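PDB 7DWW: msDPBB_sym2 protein from Synthetic construct, which is a computationally designed double-psi beta barrel of two repeated halves, probably a simplified model of the core fold of RNA polymerase. Local coordinates for residues S3-V9 against G80-M86; I42-V48 against L71-V77. All coordinates share one frame; numbering follows the deposited sequence.

Contact 1: S3-V9 against G80-M86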
ATOM      1  N   SER A   3      -6.034  10.601   8.518  1.00 42.05           N
ATOM      2  CA  SER A   3      -6.941   9.502   8.223  1.00 42.78           C
ATOM      3  C   SER A   3      -6.143   8.243   7.920  1.00 37.47           C
ATOM      4  O   SER A   3      -5.182   8.322   7.150  1.00 30.26           O
ATOM      5  CB  SER A   3      -7.828   9.866   7.035  1.00 44.14           C
ATOM      6  OG  SER A   3      -9.002   9.062   7.024  1.00 48.04           O
ATOM      7  N   SER A   4      -6.504   7.083   8.483  1.00 32.53           N
ATOM      8  CA  SER A   4      -5.677   5.924   8.219  1.00 30.89           C
ATOM      9  C   SER A   4      -6.506   4.651   8.145  1.00 31.20           C
ATOM     10  O   SER A   4      -7.608   4.550   8.708  1.00 29.43           O
ATOM     11  CB  SER A   4      -4.561   5.767   9.255  1.00 33.28           C
ATOM     12  OG  SER A   4      -5.086   5.463  10.512  1.00 46.67           O
ATOM     13  N   VAL A   5      -5.943   3.664   7.446  1.00 22.85           N
ATOM     14  CA  VAL A   5      -6.476   2.303   7.366  1.00 26.38           C
ATOM     15  C   VAL A   5      -5.348   1.324   7.682  1.00 29.40           C
ATOM     16  O   VAL A   5      -4.177   1.679   7.666  1.00 27.44           O
ATOM     17  CB  VAL A   5      -7.090   1.986   5.991  1.00 29.26           C
ATOM     18  CG1 VAL A   5      -8.223   2.916   5.697  1.00 25.03           C
ATOM     19  CG2 VAL A   5      -6.008   2.035   4.865  1.00 26.44           C
ATOM     20  N   ILE A   6      -5.715   0.080   7.991  1.00 28.41           N
ATOM     21  CA  ILE A   6      -4.763  -0.984   8.291  1.00 32.16           C
ATOM     22  C   ILE A   6      -4.848  -2.005   7.166  1.00 31.77           C
ATOM     23  O   ILE A   6      -5.941  -2.433   6.785  1.00 33.83           O
ATOM     24  CB  ILE A   6      -5.054  -1.646   9.657  1.00 34.25           C
ATOM     25  CG1 ILE A   6      -5.057  -0.572  10.732  1.00 38.29           C
ATOM     26  CG2 ILE A   6      -4.108  -2.774   9.942  1.00 33.41           C
ATOM     27  CD1 ILE A   6      -3.746   0.098  10.960  1.00 35.04           C
ATOM     28  N   ALA A   7      -3.702  -2.405   6.642  1.00 29.64           N
ATOM     29  CA  ALA A   7      -3.701  -3.407   5.587  1.00 33.55           C
ATOM     30  C   ALA A   7      -2.539  -4.350   5.808  1.00 29.94           C
ATOM     31  O   ALA A   7      -1.581  -4.028   6.522  1.00 29.36           O
ATOM     32  CB  ALA A   7      -3.608  -2.771   4.199  1.00 36.72           C
ATOM     33  N   ARG A   8      -2.644  -5.544   5.230  1.00 31.83           N
ATOM     34  CA  ARG A   8      -1.567  -6.512   5.273  1.00 36.52           C
ATOM     35  C   ARG A   8      -0.699  -6.377   4.033  1.00 33.38           C
ATOM     36  O   ARG A   8      -1.206  -6.212   2.919  1.00 30.27           O
ATOM     37  CB  ARG A   8      -2.088  -7.945   5.355  1.00 38.02           C
ATOM     38  CG  ARG A   8      -1.552  -8.705   6.540  1.00 45.59           C
ATOM     39  CD  ARG A   8      -2.259 -10.031   6.679  1.00 48.58           C
ATOM     40  NE  ARG A   8      -2.992 -10.207   7.927  1.00 48.38           N
ATOM     41  CZ  ARG A   8      -2.449 -10.403   9.127  1.00 50.10           C
ATOM     42  NH1 ARG A   8      -1.132 -10.436   9.265  1.00 53.94           N
ATOM     43  NH2 ARG A   8      -3.230 -10.573  10.193  1.00 48.54           N
ATOM     44  N   VAL A   9       0.607  -6.496   4.232  1.00 32.45           N
ATOM     45  CA  VAL A   9       1.565  -6.263   3.162  1.00 35.08           C
ATOM     46  C   VAL A   9       1.573  -7.484   2.248  1.00 33.65           C
ATOM     47  O   VAL A   9       1.628  -8.627   2.729  1.00 32.97           O
ATOM     48  CB  VAL A   9       2.958  -5.973   3.749  1.00 33.59           C
ATOM     49  CG1 VAL A   9       4.056  -5.987   2.672  1.00 31.61           C
ATOM     50  CG2 VAL A   9       2.920  -4.654   4.535  1.00 28.87           C
ATOM     51  N   GLY A  80       2.986 -10.213   4.670  1.00 38.21           N
ATOM     52  CA  GLY A  80       2.223 -10.690   5.824  1.00 39.75           C
ATOM     53  C   GLY A  80       2.111  -9.665   6.960  1.00 40.37           C
ATOM     54  O   GLY A  80       1.154  -9.746   7.738  1.00 47.03           O
ATOM     55  N   ASP A  81       3.047  -8.732   7.047  1.00 40.45           N
ATOM     56  CA  ASP A  81       3.013  -7.737   8.122  1.00 36.56           C
ATOM     57  C   ASP A  81       1.802  -6.825   7.987  1.00 34.99           C
ATOM     58  O   ASP A  81       1.340  -6.533   6.883  1.00 41.96           O
ATOM     59  CB  ASP A  81       4.267  -6.872   8.097  1.00 36.20           C
ATOM     60  CG  ASP A  81       5.500  -7.612   8.549  1.00 47.83           C
ATOM     61  OD1 ASP A  81       5.357  -8.590   9.312  1.00 44.61           O
ATOM     62  OD2 ASP A  81       6.607  -7.168   8.170  1.00 45.54           O
ATOM     63  N   LEU A  82       1.271  -6.384   9.128  1.00 36.00           N
ATOM     64  CA  LEU A  82       0.281  -5.313   9.110  1.00 39.25           C
ATOM     65  C   LEU A  82       1.010  -3.979   9.075  1.00 32.94           C
ATOM     66  O   LEU A  82       2.027  -3.808   9.761  1.00 42.11           O
ATOM     67  CB  LEU A  82      -0.630  -5.357  10.330  1.00 35.11           C
ATOM     68  CG  LEU A  82      -1.462  -6.631  10.504  1.00 36.53           C
ATOM     69  CD1 LEU A  82      -2.381  -6.477  11.674  1.00 41.93           C
ATOM     70  CD2 LEU A  82      -2.260  -6.881   9.256  1.00 37.08           C
ATOM     71  N   VAL A  83       0.499  -3.044   8.261  1.00 32.46           N
ATOM     72  CA  VAL A  83       0.980  -1.666   8.216  1.00 33.05           C
ATOM     73  C   VAL A  83      -0.223  -0.753   8.342  1.00 34.80           C
ATOM     74  O   VAL A  83      -1.345  -1.119   7.981  1.00 30.10           O
ATOM     75  CB  VAL A  83       1.753  -1.321   6.920  1.00 33.38           C
ATOM     76  CG1 VAL A  83       3.108  -1.996   6.949  1.00 34.43           C
ATOM     77  CG2 VAL A  83       0.959  -1.791   5.701  1.00 30.57           C
ATOM     78  N   GLU A  84       0.038   0.454   8.831  1.00 29.54           N
ATOM     79  CA  GLU A  84      -0.924   1.545   8.793  1.00 37.01           C
ATOM     80  C   GLU A  84      -0.646   2.456   7.614  1.00 32.59           C
ATOM     81  O   GLU A  84       0.507   2.838   7.372  1.00 35.81           O
ATOM     82  CB  GLU A  84      -0.888   2.381  10.069  1.00 34.83           C
ATOM     83  CG  GLU A  84      -1.778   3.594  10.004  1.00 40.15           C
ATOM     84  CD  GLU A  84      -1.833   4.321  11.318  1.00 55.19           C
ATOM     85  OE1 GLU A  84      -1.169   3.881  12.285  1.00 59.71           O
ATOM     86  OE2 GLU A  84      -2.558   5.333  11.388  1.00 63.71           O
ATOM     87  N   ILE A  85      -1.692   2.819   6.880  1.00 29.65           N
ATOM     88  CA  ILE A  85      -1.554   3.674   5.699  1.00 28.19           C
ATOM     89  C   ILE A  85      -2.348   4.926   5.967  1.00 30.03           C
ATOM     90  O   ILE A  85      -3.541   4.853   6.316  1.00 28.14           O
ATOM     91  CB  ILE A  85      -2.041   2.964   4.427  1.00 31.31           C
ATOM     92  CG1 ILE A  85      -1.306   1.646   4.288  1.00 28.22           C
ATOM     93  CG2 ILE A  85      -1.899   3.893   3.160  1.00 29.56           C
ATOM     94  CD1 ILE A  85      -1.725   0.807   3.122  1.00 31.94           C
ATOM     95  N   MET A  86      -1.683   6.063   5.930  1.00 30.61           N
ATOM     96  CA  MET A  86      -2.300   7.301   6.345  1.00 34.41           C
ATOM     97  C   MET A  86      -2.143   8.353   5.265  1.00 37.88           C
ATOM     98  O   MET A  86      -1.086   8.468   4.639  1.00 32.16           O
ATOM     99  CB  MET A  86      -1.673   7.785   7.654  1.00 41.82           C
ATOM    100  CG  MET A  86      -2.252   9.054   8.210  1.00 47.63           C
ATOM    101  SD  MET A  86      -1.315   9.585   9.662  1.00 67.16           S
ATOM    102  CE  MET A  86      -0.335   8.127   9.987  1.00 75.98           C
TER
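Ser4 OG donates to Glu84 OE2 over 2.7 Å, the shortest polar bond between strands 4-9 and 82-86, which pair antiparallel at 152° in this double-psi beta barrel. The hydroxyl approaches from above the carboxylate plane, 38° out of it. Glu84 reaches it by extending fully, with CG anti to the backbone N (chi1 174°), while its CB touches Ile6 CD1. With an alanine in place of Glu84, the Ser4 hydroxyl would probably lose its acceptor and Ser4 CB the CG that lies beside it, while the contact of CB with Ile6 CD1 could remain.

Along the strands the register is held by two hydrogen-bonded pairs, Val5 with Ile85 and Ala7 with Val83, each bonded in both directions. Their side chains share the buried face; on it Val5 and Ile85 touch helix 26-32, and Ala7, Val83 and Ile85 touch Val65 of strand 64-67. Beyond them Val9 CG2 packs on Val83 CG1 at 3.6 Å, the two side chains crossing at about a right angle. Ser4, Ile6, Arg8, Leu82, Glu84 and Met86 occupy the other face.

At the far end the pairing is prolonged by Val9 N to Asp81 O and Gly80 N to Val9 O. The Arg8 chain bends at chi3, bringing NH1 within 2.8 Å of Gly80 O, which lies in the guanidinium plane; over one face of that group, above its centre, sits Leu82 CD2.

Contact 2: I42-V48 against L71-V77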
ATOM      1  N   ILE A  42       3.276   5.055   5.007  1.00 30.21           N
ATOM      2  CA  ILE A  42       3.114   3.667   5.410  1.00 29.35           C
ATOM      3  C   ILE A  42       4.065   3.394   6.553  1.00 37.20           C
ATOM      4  O   ILE A  42       5.267   3.642   6.438  1.00 34.58           O
ATOM      5  CB  ILE A  42       3.378   2.698   4.243  1.00 29.60           C
ATOM      6  CG1 ILE A  42       2.430   3.017   3.092  1.00 26.08           C
ATOM      7  CG2 ILE A  42       3.197   1.252   4.736  1.00 32.12           C
ATOM      8  CD1 ILE A  42       2.910   2.519   1.751  1.00 30.99           C
ATOM      9  N   MET A  43       3.531   2.886   7.661  1.00 35.36           N
ATOM     10  CA  MET A  43       4.297   2.730   8.889  1.00 44.51           C
ATOM     11  C   MET A  43       4.147   1.333   9.475  1.00 46.82           C
ATOM     12  O   MET A  43       3.090   0.685   9.355  1.00 38.96           O
ATOM     13  CB  MET A  43       3.867   3.743   9.953  1.00 50.61           C
ATOM     14  CG  MET A  43       3.409   5.079   9.404  1.00 52.46           C
ATOM     15  SD  MET A  43       2.751   6.142  10.702  1.00 78.10           S
ATOM     16  CE  MET A  43       3.896   5.780  12.034  1.00 73.51           C
ATOM     17  N   LYS A  44       5.243   0.879  10.082  1.00 52.01           N
ATOM     18  CA  LYS A  44       5.214  -0.184  11.076  1.00 55.88           C
ATOM     19  C   LYS A  44       6.034   0.322  12.257  1.00 64.60           C
ATOM     20  O   LYS A  44       5.477   0.864  13.217  1.00 68.28           O
ATOM     21  CB  LYS A  44       5.768  -1.495  10.515  1.00 53.40           C
ATOM     22  CG  LYS A  44       5.893  -2.613  11.539  1.00 59.01           C
ATOM     23  CD  LYS A  44       5.542  -3.963  10.936  1.00 53.22           C
ATOM     24  CE  LYS A  44       4.346  -4.593  11.650  1.00 58.61           C
ATOM     25  NZ  LYS A  44       4.594  -4.749  13.124  1.00 61.58           N
ATOM     26  N   VAL A  45       7.361   0.268  12.199  1.00 67.41           N
ATOM     27  CA  VAL A  45       8.224   0.936  13.165  1.00 69.62           C
ATOM     28  C   VAL A  45       8.924   2.131  12.530  1.00 69.58           C
ATOM     29  O   VAL A  45       8.929   3.229  13.087  1.00 74.50           O
ATOM     30  CB  VAL A  45       9.243  -0.053  13.774  1.00 72.25           C
ATOM     31  CG1 VAL A  45      10.421   0.697  14.402  1.00 71.93           C
ATOM     32  CG2 VAL A  45       8.553  -0.943  14.798  1.00 71.60           C
ATOM     33  N   SER A  46       9.524   1.930  11.356  1.00 70.88           N
ATOM     34  CA  SER A  46       9.937   3.023  10.493  1.00 64.75           C
ATOM     35  C   SER A  46       8.718   3.532   9.716  1.00 60.22           C
ATOM     36  O   SER A  46       7.578   3.098   9.930  1.00 55.17           O
ATOM     37  CB  SER A  46      11.066   2.559   9.568  1.00 61.17           C
ATOM     38  OG  SER A  46      11.748   3.658   8.973  1.00 67.82           O
ATOM     39  N   SER A  47       8.945   4.481   8.809  1.00 53.49           N
ATOM     40  CA  SER A  47       7.895   4.987   7.938  1.00 46.21           C
ATOM     41  C   SER A  47       8.496   5.343   6.586  1.00 46.98           C
ATOM     42  O   SER A  47       9.698   5.602   6.456  1.00 53.08           O
ATOM     43  CB  SER A  47       7.173   6.180   8.550  1.00 52.21           C
ATOM     44  OG  SER A  47       6.769   7.082   7.547  1.00 52.96           O
ATOM     45  N   VAL A  48       7.630   5.336   5.577  1.00 36.48           N
ATOM     46  CA  VAL A  48       7.978   5.586   4.178  1.00 36.56           C
ATOM     47  C   VAL A  48       6.770   6.264   3.554  1.00 39.51           C
ATOM     48  O   VAL A  48       5.630   5.940   3.896  1.00 34.19           O
ATOM     49  CB  VAL A  48       8.325   4.267   3.439  1.00 37.12           C
ATOM     50  CG1 VAL A  48       8.306   4.485   1.945  1.00 41.18           C
ATOM     51  CG2 VAL A  48       9.668   3.722   3.879  1.00 40.24           C
ATOM     52  N   LEU A  71      10.674  -1.590  -1.535  1.00 31.59           N
ATOM     53  CA  LEU A  71       9.983  -0.628  -0.635  1.00 28.88           C
ATOM     54  C   LEU A  71       9.734  -1.312   0.707  1.00 28.20           C
ATOM     55  O   LEU A  71       9.903  -0.691   1.725  1.00 28.76           O
ATOM     56  CB  LEU A  71       8.688  -0.129  -1.271  1.00 27.73           C
ATOM     57  CG  LEU A  71       8.052   1.064  -0.560  1.00 30.18           C
ATOM     58  CD1 LEU A  71       8.931   2.298  -0.649  1.00 33.59           C
ATOM     59  CD2 LEU A  71       6.674   1.349  -1.099  1.00 23.00           C
ATOM     60  N   MET A  72       9.405  -2.594   0.669  1.00 30.85           N
ATOM     61  CA  MET A  72       9.249  -3.377   1.912  1.00 31.52           C
ATOM     62  C   MET A  72      10.575  -3.337   2.677  1.00 35.59           C
ATOM     63  O   MET A  72      10.572  -3.101   3.855  1.00 34.77           O
ATOM     64  CB  MET A  72       8.941  -4.835   1.573  1.00 31.08           C
ATOM     65  CG  MET A  72       7.588  -5.063   1.000  1.00 32.77           C
ATOM     66  SD  MET A  72       7.304  -6.820   0.801  1.00 35.42           S
ATOM     67  CE  MET A  72       6.235  -6.820  -0.625  1.00 27.15           C
ATOM     68  N   ARG A  73      11.685  -3.550   1.984  1.00 38.09           N
ATOM     69  CA  ARG A  73      12.994  -3.539   2.678  1.00 34.08           C
ATOM     70  C   ARG A  73      13.260  -2.153   3.255  1.00 38.22           C
ATOM     71  O   ARG A  73      13.795  -2.068   4.344  1.00 38.70           O
ATOM     72  CB  ARG A  73      14.113  -3.969   1.734  1.00 39.54           C
ATOM     73  CG  ARG A  73      14.275  -5.473   1.606  1.00 42.55           C
ATOM     74  CD  ARG A  73      15.489  -5.855   0.798  1.00 43.55           C
ATOM     75  NE  ARG A  73      15.287  -5.701  -0.614  1.00 46.13           N
ATOM     76  CZ  ARG A  73      16.025  -4.917  -1.364  1.00 50.73           C
ATOM     77  NH1 ARG A  73      17.000  -4.229  -0.807  1.00 52.76           N
ATOM     78  NH2 ARG A  73      15.796  -4.827  -2.654  1.00 62.84           N
ATOM     79  N   LEU A  74      12.909  -1.105   2.530  1.00 37.56           N
ATOM     80  CA  LEU A  74      13.151   0.249   3.062  1.00 37.34           C
ATOM     81  C   LEU A  74      12.345   0.455   4.336  1.00 37.93           C
ATOM     82  O   LEU A  74      12.884   1.009   5.264  1.00 37.21           O
ATOM     83  CB  LEU A  74      12.745   1.280   2.012  1.00 35.68           C
ATOM     84  CG  LEU A  74      13.095   2.712   2.376  1.00 34.44           C
ATOM     85  CD1 LEU A  74      14.593   2.886   2.480  1.00 41.74           C
ATOM     86  CD2 LEU A  74      12.510   3.682   1.379  1.00 40.13           C
ATOM     87  N   LEU A  75      11.098  -0.003   4.358  1.00 31.02           N
ATOM     88  CA  LEU A  75      10.245   0.248   5.507  1.00 33.59           C
ATOM     89  C   LEU A  75      10.597  -0.680   6.660  1.00 41.44           C
ATOM     90  O   LEU A  75      10.259  -0.386   7.816  1.00 43.70           O
ATOM     91  CB  LEU A  75       8.787   0.086   5.085  1.00 34.31           C
ATOM     92  CG  LEU A  75       7.681   0.320   6.104  1.00 34.93           C
ATOM     93  CD1 LEU A  75       7.793   1.709   6.729  1.00 37.00           C
ATOM     94  CD2 LEU A  75       6.377   0.130   5.367  1.00 36.88           C
ATOM     95  N   GLY A  76      11.265  -1.791   6.356  1.00 36.96           N
ATOM     96  CA  GLY A  76      11.499  -2.839   7.314  1.00 35.91           C
ATOM     97  C   GLY A  76      10.357  -3.818   7.514  1.00 39.19           C
ATOM     98  O   GLY A  76      10.117  -4.228   8.657  1.00 46.51           O
ATOM     99  N   VAL A  77       9.639  -4.205   6.452  1.00 38.65           N
ATOM    100  CA  VAL A  77       8.503  -5.116   6.576  1.00 38.99           C
ATOM    101  C   VAL A  77       8.641  -6.291   5.612  1.00 41.45           C
ATOM    102  O   VAL A  77       9.413  -6.241   4.649  1.00 38.76           O
ATOM    103  CB  VAL A  77       7.149  -4.400   6.351  1.00 36.76           C
ATOM    104  CG1 VAL A  77       6.913  -3.365   7.424  1.00 34.38           C
ATOM    105  CG2 VAL A  77       7.086  -3.765   4.967  1.00 38.52           C
TER
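Strands 42-43 and 47-48 form the two arms of a beta hairpin, and the C-terminal part of helix 69-75 lies against it, a short helix packed against a beta hairpin of the double-psi beta barrel. The hairpin is closed by its own backbone bonds, Ile42 N to Val48 O and Val48 N to Ile42 O, whereas none crosses to 71-77. The helix ends in a Schellman motif: Gly76, at positive phi, is the C-prime residue, and Val77 N reaches back to Met72 O at 3.0 Å.

Apolar side chains make the join, Leu75 foremost. With CG anti to the backbone N (chi1 -179°), it sends its two methyls into the hairpin. CD2 presses on Ile42 CG2 at 3.4 Å, tighter than usual van der Waals contact, and the two side chains meet at about a right angle. CD1 reaches the backbone of both arms, 3.2 Å from Ile42 O and 3.5 Å from Ser47 CA.

Val48 divides its branches between two turns of the helix. CG1 meets Leu71 CD1, again closely, at 3.4 Å; CG2 touches Leu74 CD2 and Leu75 CB. Val22 and Ala50 touch both Ile42 and Leu71.

Just past the helix, Val77 points its side chain toward the hairpin and also packs on Val83 of strand 82-87. Its CG1 lies 3.8 Å from both CB and CD of Lys44, touching the aliphatic part of that bent side chain.

In the fold
Both contacts are partly buried, but the centre of contact 1 lies about 7 Å from the centre of the chain, that of contact 2 about 11 Å. They are adjacent in one sheet: strand 39-43 of contact 2 neighbours strand 82-87 of contact 1, and Met43 N probably hydrogen-bonds to Glu84 O. In sequence contact 2 is nested inside the loop closed by contact 1, and helix 69-75 leads on to strand 82-87. Their chemistry differs: contact 1 is knit by backbone hydrogen bonds, with polar and apolar side chains mixed on its outer face; contact 2 has no hydrogen bond across it and rests mainly on apolar side chains. Val83 CB and Ile42 CG2 bring them together at 3.7 Å.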